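Local coordinates for aminopentol aminotransferase (PDB 6HBS), which transfers the amino group of hydrolysed fumonisin B1 (aminopentol) to pyruvate with the help of pyridoxal 5'-phosphate, giving the 2-keto product and L-alanine, at residues A[6-14]-A[34-42]; A[52-60]-A[365-373]. One frame throughout, in Å; residues are numbered along the deposited sequence.

Overall arrangement
Both interactions reach one small mixed sheet in which strand 39-43 is the first strand and strand 370-371 the last. Interaction 1 brings the N-terminal helix 5-17 onto the chain entering the first strand, with polar side chains gripping backbone groups. Interaction 2 joins segments some 300 residues apart, pairing strand 54-57 with strand 370-371 by backbone bonds among aromatic and aliphatic side chains. Their centres are about 14 Å apart. Both are mainly buried, but interaction 1 has the more exposed arginines R6, R11 and R40 at its margin, whereas interaction 2 lies nearer the chain's centre and the cofactor. E52 links them through salt bridges to R40 and R41, while F35 packs against V372. Each also touches the second subunit.

Interaction 1. Residues A[6-14]-A[34-42]; sequences RQKDLRERA and EFPQFFRRA
Q7 turns its carboxamide toward the backbone of Q37 and F38, joining the N-terminal helix to the chain that leads into strand 39-43 of the small sheet in this class-III aminotransferase. The Q7 side chain leaves with CG anti to the backbone N (chi1 -165°) and bends at chi2, which swings the amide across to the loop. There the carboxamide pairs with both the N-H and the C=O of F38, as a peptide group would. Q7 NE2 donates to F38 O at 3.0 Å, almost straight and in the carbonyl plane. Q7 OE1 accepts from F38 N at 2.9 Å on a lone pair. Q37 N also reaches Q7 OE1, at 3.0 Å, but from above the carbonyl plane. Three bonds thus fix the amide's rotation, and glutamine suits a buried place that asks for a donor and an acceptor together.

F38 points its ring at the helix, where L10 crosses it obliquely and A14, small enough to admit the ring, sets its CB 3.7 Å from F38 CZ. S92 of the second subunit also packs on F38. R6, near R40, bonds to A50 O and makes a salt bridge with E93 of the second subunit.

The extended R11 chain lays one guanidinium face over Q37 CB, and T28 OG1 is a further partner of NH2. At the guanidinium edge, R11 NH2 makes a weak, bent bond to F35 O at 3.0 Å.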
loop_
_atom_site.group_PDB
_atom_site.type_symbol
_atom_site.label_atom_id
_atom_site.label_comp_id
_atom_site.label_asym_id
_atom_site.label_seq_id
_atom_site.Cartn_x
_atom_site.Cartn_y
_atom_site.Cartn_z
ATOM N N ARG A 6 1.138 25.513 17.993
ATOM C CA ARG A 6 0.351 24.386 17.493
ATOM C C ARG A 6 1.293 23.199 17.280
ATOM O O ARG A 6 0.962 22.095 17.664
ATOM C CB ARG A 6 -0.458 24.750 16.244
ATOM C CG ARG A 6 -1.566 25.758 16.534
ATOM C CD ARG A 6 -2.575 25.933 15.405
ATOM N NE ARG A 6 -3.471 24.782 15.343
ATOM C CZ ARG A 6 -3.592 23.921 14.316
ATOM N NH1 ARG A 6 -3.010 24.135 13.137
ATOM N NH2 ARG A 6 -4.347 22.846 14.481
ATOM N N GLN A 7 2.485 23.446 16.736
ATOM C CA GLN A 7 3.439 22.356 16.464
ATOM C C GLN A 7 3.836 21.653 17.770
ATOM O O GLN A 7 3.939 20.413 17.824
ATOM C CB GLN A 7 4.677 22.889 15.738
ATOM C CG GLN A 7 5.556 21.826 15.103
ATOM C CD GLN A 7 4.937 21.071 13.946
ATOM O OE1 GLN A 7 5.102 19.848 13.838
ATOM N NE2 GLN A 7 4.239 21.787 13.065
ATOM N N LYS A 8 4.080 22.454 18.809
ATOM C CA LYS A 8 4.517 21.945 20.064
ATOM C C LYS A 8 3.418 21.061 20.683
ATOM O O LYS A 8 3.749 20.004 21.276
ATOM C CB LYS A 8 4.895 23.091 21.005
ATOM C CG LYS A 8 5.281 22.615 22.396
ATOM C CD LYS A 8 5.557 23.710 23.390
ATOM C CE LYS A 8 6.185 23.170 24.657
ATOM N NZ LYS A 8 5.938 24.079 25.798
ATOM N N ASP A 9 2.164 21.540 20.627
ATOM C CA ASP A 9 0.973 20.821 21.142
ATOM C C ASP A 9 0.878 19.459 20.426
ATOM O O ASP A 9 0.676 18.413 21.079
ATOM C CB ASP A 9 -0.323 21.617 20.934
ATOM C CG ASP A 9 -1.607 20.916 21.381
ATOM O OD1 ASP A 9 -1.692 20.560 22.568
ATOM O OD2 ASP A 9 -2.482 20.656 20.504
ATOM N N LEU A 10 1.006 19.506 19.092
ATOM C CA LEU A 10 0.845 18.358 18.221
ATOM C C LEU A 10 1.959 17.343 18.500
ATOM O O LEU A 10 1.684 16.168 18.577
ATOM C CB LEU A 10 0.845 18.819 16.762
ATOM C CG LEU A 10 -0.483 19.386 16.266
ATOM C CD1 LEU A 10 -0.309 20.072 14.923
ATOM C CD2 LEU A 10 -1.541 18.288 16.165
ATOM N N ARG A 11 3.180 17.812 18.773
ATOM C CA ARG A 11 4.295 16.901 19.066
ATOM C C ARG A 11 4.114 16.237 20.445
ATOM O O ARG A 11 4.422 15.038 20.589
ATOM C CB ARG A 11 5.638 17.624 18.983
ATOM C CG ARG A 11 6.143 17.878 17.570
ATOM C CD ARG A 11 7.518 18.512 17.731
ATOM N NE ARG A 11 8.147 18.874 16.468
ATOM C CZ ARG A 11 8.771 18.012 15.669
ATOM N NH1 ARG A 11 8.844 16.734 16.010
ATOM N NH2 ARG A 11 9.294 18.436 14.528
ATOM N N GLU A 12 3.611 16.982 21.439
ATOM C CA GLU A 12 3.340 16.424 22.791
ATOM C C GLU A 12 2.292 15.305 22.678
ATOM O O GLU A 12 2.410 14.273 23.344
ATOM C CB GLU A 12 2.820 17.486 23.780
ATOM C CG GLU A 12 2.590 17.004 25.242
ATOM C CD GLU A 12 1.261 16.380 25.750
ATOM O OE1 GLU A 12 0.193 16.379 25.031
ATOM O OE2 GLU A 12 1.272 15.849 26.915
ATOM N N ARG A 13 1.220 15.574 21.930
ATOM C CA ARG A 13 0.108 14.651 21.770
ATOM C C ARG A 13 0.575 13.431 20.951
ATOM O O ARG A 13 0.256 12.284 21.319
ATOM C CB ARG A 13 -1.097 15.336 21.119
ATOM C CG ARG A 13 -1.815 16.338 22.015
ATOM C CD ARG A 13 -2.710 17.247 21.215
ATOM N NE ARG A 13 -3.688 16.519 20.413
ATOM C CZ ARG A 13 -4.269 17.006 19.327
ATOM N NH1 ARG A 13 -3.985 18.234 18.915
ATOM N NH2 ARG A 13 -5.154 16.278 18.665
ATOM N N ALA A 14 1.308 13.680 19.847
ATOM C CA ALA A 14 1.771 12.646 18.944
ATOM C C ALA A 14 2.610 11.610 19.701
ATOM O O ALA A 14 2.412 10.424 19.493
ATOM C CB ALA A 14 2.511 13.224 17.743
ATOM N N GLU A 34 14.188 22.794 14.279
ATOM C CA GLU A 34 13.371 23.832 13.662
ATOM C C GLU A 34 12.418 23.255 12.608
ATOM O O GLU A 34 11.452 23.911 12.239
ATOM C CB GLU A 34 14.265 24.881 12.997
ATOM C CG GLU A 34 15.099 25.673 13.996
ATOM C CD GLU A 34 16.523 25.206 14.217
ATOM O OE1 GLU A 34 16.813 24.011 14.009
ATOM O OE2 GLU A 34 17.339 26.052 14.607
ATOM N N PHE A 35 12.734 22.081 12.059
ATOM C CA PHE A 35 11.917 21.479 11.003
ATOM C C PHE A 35 10.561 21.099 11.593
ATOM O O PHE A 35 10.499 20.388 12.593
ATOM C CB PHE A 35 12.627 20.298 10.342
ATOM C CG PHE A 35 13.592 20.715 9.261
ATOM C CD1 PHE A 35 14.875 21.140 9.579
ATOM C CD2 PHE A 35 13.195 20.747 7.937
ATOM C CE1 PHE A 35 15.750 21.557 8.581
ATOM C CE2 PHE A 35 14.057 21.180 6.937
ATOM C CZ PHE A 35 15.340 21.584 7.266
ATOM N N PRO A 36 9.445 21.602 11.022
ATOM C CA PRO A 36 8.107 21.162 11.426
ATOM C C PRO A 36 7.808 19.708 11.001
ATOM O O PRO A 36 8.180 19.284 9.903
ATOM C CB PRO A 36 7.183 22.132 10.681
ATOM C CG PRO A 36 7.961 22.512 9.449
ATOM C CD PRO A 36 9.404 22.558 9.908
ATOM N N GLN A 37 7.151 18.972 11.900
ATOM C CA GLN A 37 6.707 17.581 11.652
ATOM C C GLN A 37 5.326 17.546 10.975
ATOM O O GLN A 37 5.130 16.781 10.025
ATOM C CB GLN A 37 6.666 16.789 12.957
ATOM C CG GLN A 37 6.262 15.329 12.730
ATOM C CD GLN A 37 7.224 14.544 11.879
ATOM O OE1 GLN A 37 8.113 13.864 12.411
ATOM N NE2 GLN A 37 7.060 14.606 10.563
ATOM N N PHE A 38 4.385 18.383 11.444
ATOM C CA PHE A 38 2.991 18.349 11.074
ATOM C C PHE A 38 2.589 19.584 10.263
ATOM O O PHE A 38 2.918 20.684 10.650
ATOM C CB PHE A 38 2.146 18.237 12.342
ATOM C CG PHE A 38 2.336 16.922 13.039
ATOM C CD1 PHE A 38 1.821 15.766 12.472
ATOM C CD2 PHE A 38 3.094 16.833 14.190
ATOM C CE1 PHE A 38 2.005 14.544 13.087
ATOM C CE2 PHE A 38 3.295 15.610 14.801
ATOM C CZ PHE A 38 2.738 14.468 14.252
ATOM N N PHE A 39 1.815 19.377 9.198
ATOM C CA PHE A 39 1.396 20.424 8.261
ATOM C C PHE A 39 -0.128 20.602 8.250
ATOM O O PHE A 39 -0.871 19.766 8.789
ATOM C CB PHE A 39 1.933 20.116 6.871
ATOM C CG PHE A 39 3.431 20.115 6.846
ATOM C CD1 PHE A 39 4.149 19.005 7.277
ATOM C CD2 PHE A 39 4.130 21.251 6.454
ATOM C CE1 PHE A 39 5.537 19.035 7.287
ATOM C CE2 PHE A 39 5.516 21.279 6.475
ATOM C CZ PHE A 39 6.216 20.168 6.876
ATOM N N ARG A 40 -0.588 21.728 7.691
ATOM C CA ARG A 40 -2.024 22.033 7.659
ATOM C C ARG A 40 -2.558 21.993 6.227
ATOM O O ARG A 40 -3.694 21.546 5.977
ATOM C CB ARG A 40 -2.336 23.353 8.372
ATOM C CG ARG A 40 -3.798 23.442 8.803
ATOM C CD ARG A 40 -4.200 24.758 9.442
ATOM N NE ARG A 40 -4.374 25.778 8.414
ATOM C CZ ARG A 40 -5.474 25.954 7.686
ATOM N NH1 ARG A 40 -6.524 25.166 7.875
ATOM N NH2 ARG A 40 -5.521 26.919 6.784
ATOM N N ARG A 41 -1.810 22.519 5.271
ATOM C CA ARG A 41 -2.345 22.616 3.924
ATOM C C ARG A 41 -1.200 22.775 2.926
ATOM O O ARG A 41 -0.057 23.005 3.305
ATOM C CB ARG A 41 -3.370 23.757 3.787
ATOM C CG ARG A 41 -2.825 25.139 4.121
ATOM C CD ARG A 41 -3.817 26.234 3.812
ATOM N NE ARG A 41 -3.291 27.485 4.347
ATOM C CZ ARG A 41 -3.047 28.589 3.640
ATOM N NH1 ARG A 41 -3.194 28.586 2.326
ATOM N NH2 ARG A 41 -2.705 29.709 4.263
ATOM N N ALA A 42 -1.548 22.598 1.648
ATOM C CA ALA A 42 -0.583 22.654 0.566
ATOM C C ALA A 42 -1.273 23.160 -0.682
ATOM O O ALA A 42 -2.474 22.904 -0.874
ATOM C CB ALA A 42 0.046 21.287 0.330
HETATM O O HOH W 1 8.401 14.012 14.951
#

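Interaction 2. Residues A[52-60]-A[365-373]; sequences EQPYIDYMC and CLKGGVYVH
Y55 opens the contact, its ring edge meeting the end of helix 356-367: Y55 CE2 lies 3.6 Å from L366 O and also touches L366 CD2. Its CG stands anti to the carbonyl carbon (chi1 -50°), which brings the ring across the L366 side chain, and its hydroxyl bonds to D49, so tyrosine serves both an apolar neighbour and a polar one. Close by, G369, with positive phi, is the C-prime residue of a Schellman motif that ends the helix and turns the chain into strand 370-371.

I56 then starts the parallel pairing. I56 N donates to G369 O at 2.9 Å, and I56 O receives Y371 N at the same length in a nearly straight bond. The I56 side chain shares a face of the sheet with V370 and reaches T392 of helix 386-405, as suits a branched aliphatic residue between sheet and helix. D57, paired with Y371 on the other face, closes an Asx turn: OD1 accepts from M59 N, while OD2 bonds to Y69.

Y58 N continues the ladder to Y371 O at 3.1 Å, in the carbonyl plane. The same oxygen lies at the edge of the Y58 ring, whose CD2 packs on V372 CG1 at 4.0 Å; T392 takes the hydroxyl. M59, bent at chi2 and chi3, crosses H373 at about a right angle. M59 SD lies 3.5 Å from H373 CB. M59 CG lies 3.6 Å from Y371 CE1. Flexible and polarisable, methionine can reach both rings, its sulfur at the H373 edge and in a Met-aromatic contact oblique to Y371.

Backbone bonds therefore set the register, while apolar and sulfur-aromatic contacts fill the flanks; the M59 side chain is about 11 Å from the bound pyridoxal phosphate, so any effect on the cofactor would be indirect.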
loop_
_atom_site.group_PDB
_atom_site.type_symbol
_atom_site.label_atom_id
_atom_site.label_comp_id
_atom_site.label_asym_id
_atom_site.label_seq_id
_atom_site.Cartn_x
_atom_site.Cartn_y
_atom_site.Cartn_z
ATOM N N GLU A 52 0.793 27.759 10.387
ATOM C CA GLU A 52 0.444 28.532 9.202
ATOM C C GLU A 52 1.653 29.278 8.608
ATOM O O GLU A 52 1.472 30.248 7.869
ATOM C CB GLU A 52 -0.691 29.511 9.510
ATOM C CG GLU A 52 -1.598 29.739 8.316
ATOM C CD GLU A 52 -2.416 28.530 7.891
ATOM O OE1 GLU A 52 -2.401 27.535 8.620
ATOM O OE2 GLU A 52 -3.050 28.590 6.840
ATOM N N GLN A 53 2.871 28.802 8.871
ATOM C CA GLN A 53 4.073 29.321 8.196
ATOM C C GLN A 53 4.180 28.643 6.837
ATOM O O GLN A 53 4.183 27.398 6.755
ATOM C CB GLN A 53 5.355 29.081 9.000
ATOM C CG GLN A 53 5.296 29.506 10.466
ATOM C CD GLN A 53 5.153 30.989 10.755
ATOM O OE1 GLN A 53 4.950 31.825 9.867
ATOM N NE2 GLN A 53 5.254 31.333 12.033
ATOM N N PRO A 54 4.309 29.426 5.739
ATOM C CA PRO A 54 4.462 28.873 4.399
ATOM C C PRO A 54 5.928 28.546 4.077
ATOM O O PRO A 54 6.840 29.217 4.561
ATOM C CB PRO A 54 3.931 30.001 3.496
ATOM C CG PRO A 54 4.312 31.252 4.238
ATOM C CD PRO A 54 4.196 30.897 5.706
ATOM N N TYR A 55 6.126 27.519 3.251
ATOM C CA TYR A 55 7.432 27.161 2.735
ATOM C C TYR A 55 7.296 26.809 1.266
ATOM O O TYR A 55 6.411 26.008 0.877
ATOM C CB TYR A 55 8.068 25.956 3.449
ATOM C CG TYR A 55 8.083 26.041 4.949
ATOM C CD1 TYR A 55 7.000 25.591 5.684
ATOM C CD2 TYR A 55 9.141 26.616 5.633
ATOM C CE1 TYR A 55 6.989 25.685 7.059
ATOM C CE2 TYR A 55 9.125 26.749 7.014
ATOM C CZ TYR A 55 8.062 26.243 7.730
ATOM O OH TYR A 55 8.013 26.303 9.090
ATOM N N ILE A 56 8.210 27.351 0.455
ATOM C CA ILE A 56 8.395 26.834 -0.876
ATOM C C ILE A 56 9.030 25.445 -0.714
ATOM O O ILE A 56 10.090 25.307 -0.092
ATOM C CB ILE A 56 9.246 27.777 -1.742
ATOM C CG1 ILE A 56 8.633 29.179 -1.821
ATOM C CG2 ILE A 56 9.411 27.175 -3.121
ATOM C CD1 ILE A 56 9.573 30.229 -2.410
ATOM N N ASP A 57 8.371 24.427 -1.283
ATOM C CA ASP A 57 8.634 23.041 -0.909
ATOM C C ASP A 57 9.550 22.352 -1.936
ATOM O O ASP A 57 9.098 22.008 -3.001
ATOM C CB ASP A 57 7.303 22.313 -0.737
ATOM C CG ASP A 57 7.431 20.811 -0.546
ATOM O OD1 ASP A 57 8.432 20.378 0.055
ATOM O OD2 ASP A 57 6.566 20.100 -1.092
ATOM N N TYR A 58 10.823 22.106 -1.584
ATOM C CA TYR A 58 11.743 21.411 -2.495
ATOM C C TYR A 58 11.779 19.905 -2.200
ATOM O O TYR A 58 12.575 19.199 -2.796
ATOM C CB TYR A 58 13.134 22.076 -2.518
ATOM C CG TYR A 58 13.072 23.411 -3.207
ATOM C CD1 TYR A 58 13.067 23.485 -4.587
ATOM C CD2 TYR A 58 12.862 24.573 -2.497
ATOM C CE1 TYR A 58 12.940 24.702 -5.248
ATOM C CE2 TYR A 58 12.700 25.795 -3.137
ATOM C CZ TYR A 58 12.780 25.865 -4.519
ATOM O OH TYR A 58 12.618 27.044 -5.186
ATOM N N MET A 59 10.879 19.403 -1.349
ATOM C CA MET A 59 10.714 17.938 -1.220
ATOM C C MET A 59 9.627 17.413 -2.159
ATOM O O MET A 59 9.622 16.241 -2.500
ATOM C CB MET A 59 10.346 17.521 0.199
ATOM C CG MET A 59 11.356 17.848 1.231
ATOM S SD MET A 59 13.044 17.696 0.659
ATOM C CE MET A 59 13.240 15.961 0.316
ATOM N N CYS A 60 8.713 18.278 -2.590
ATOM C CA CYS A 60 7.535 17.840 -3.391
ATOM C C CYS A 60 6.932 16.568 -2.752
ATOM O O CYS A 60 6.657 15.569 -3.415
ATOM C CB CYS A 60 7.876 17.530 -4.836
ATOM S SG CYS A 60 8.486 18.939 -5.793
ATOM N N CYS A 365 17.395 28.284 6.076
ATOM C CA CYS A 365 16.478 28.460 4.942
ATOM C C CYS A 365 14.998 28.414 5.380
ATOM O O CYS A 365 14.166 29.086 4.757
ATOM C CB CYS A 365 16.697 27.421 3.859
ATOM S SG CYS A 365 18.219 27.607 2.903
ATOM N N LEU A 366 14.660 27.632 6.419
ATOM C CA LEU A 366 13.257 27.577 6.941
ATOM C C LEU A 366 12.771 28.977 7.322
ATOM O O LEU A 366 11.638 29.324 7.031
ATOM C CB LEU A 366 13.134 26.679 8.175
ATOM C CG LEU A 366 13.247 25.174 7.954
ATOM C CD1 LEU A 366 13.245 24.429 9.300
ATOM C CD2 LEU A 366 12.139 24.647 7.058
ATOM N N LYS A 367 13.634 29.770 7.965
ATOM C CA LYS A 367 13.258 31.125 8.410
ATOM C C LYS A 367 12.860 32.004 7.230
ATOM O O LYS A 367 12.041 32.895 7.390
ATOM C CB LYS A 367 14.417 31.845 9.103
ATOM C CG LYS A 367 14.821 31.284 10.457
ATOM C CD LYS A 367 15.112 32.384 11.474
ATOM C CE LYS A 367 16.453 32.236 12.157
ATOM N NZ LYS A 367 16.637 30.862 12.684
ATOM N N GLY A 368 13.467 31.765 6.064
ATOM C CA GLY A 368 13.146 32.499 4.867
ATOM C C GLY A 368 12.024 31.868 4.089
ATOM O O GLY A 368 11.802 32.236 2.961
ATOM N N GLY A 369 11.341 30.873 4.675
ATOM C CA GLY A 369 10.201 30.278 3.990
ATOM C C GLY A 369 10.587 29.345 2.855
ATOM O O GLY A 369 9.897 29.292 1.864
ATOM N N VAL A 370 11.673 28.588 3.019
ATOM C CA VAL A 370 12.108 27.614 2.041
ATOM C C VAL A 370 12.360 26.305 2.788
ATOM O O VAL A 370 12.960 26.330 3.848
ATOM C CB VAL A 370 13.382 28.087 1.323
ATOM C CG1 VAL A 370 14.071 26.994 0.531
ATOM C CG2 VAL A 370 13.085 29.296 0.453
ATOM N N TYR A 371 11.839 25.201 2.241
ATOM C CA TYR A 371 12.089 23.881 2.780
ATOM C C TYR A 371 13.055 23.163 1.840
ATOM O O TYR A 371 12.667 22.712 0.776
ATOM C CB TYR A 371 10.785 23.088 2.937
ATOM C CG TYR A 371 10.862 21.867 3.827
ATOM C CD1 TYR A 371 11.631 20.760 3.483
ATOM C CD2 TYR A 371 10.141 21.806 5.015
ATOM C CE1 TYR A 371 11.687 19.631 4.300
ATOM C CE2 TYR A 371 10.180 20.683 5.838
ATOM C CZ TYR A 371 10.950 19.591 5.473
ATOM O OH TYR A 371 10.982 18.505 6.282
ATOM N N VAL A 372 14.293 23.010 2.299
ATOM C CA VAL A 372 15.312 22.223 1.632
ATOM C C VAL A 372 15.861 21.200 2.639
ATOM O O VAL A 372 15.697 21.341 3.855
ATOM C CB VAL A 372 16.450 23.106 1.094
ATOM C CG1 VAL A 372 16.012 23.930 -0.093
ATOM C CG2 VAL A 372 17.064 23.971 2.187
ATOM N N HIS A 373 16.526 20.168 2.123
ATOM C CA HIS A 373 16.837 18.995 2.907
ATOM C C HIS A 373 18.336 18.776 2.942
ATOM O O HIS A 373 18.964 18.743 1.892
ATOM C CB HIS A 373 16.103 17.770 2.361
ATOM C CG HIS A 373 15.956 16.660 3.356
ATOM N ND1 HIS A 373 17.033 16.010 3.932
ATOM C CD2 HIS A 373 14.853 16.033 3.820
ATOM C CE1 HIS A 373 16.593 15.091 4.766
ATOM N NE2 HIS A 373 15.253 15.085 4.722
HETATM O O HOH W 2 7.491 31.185 1.891
#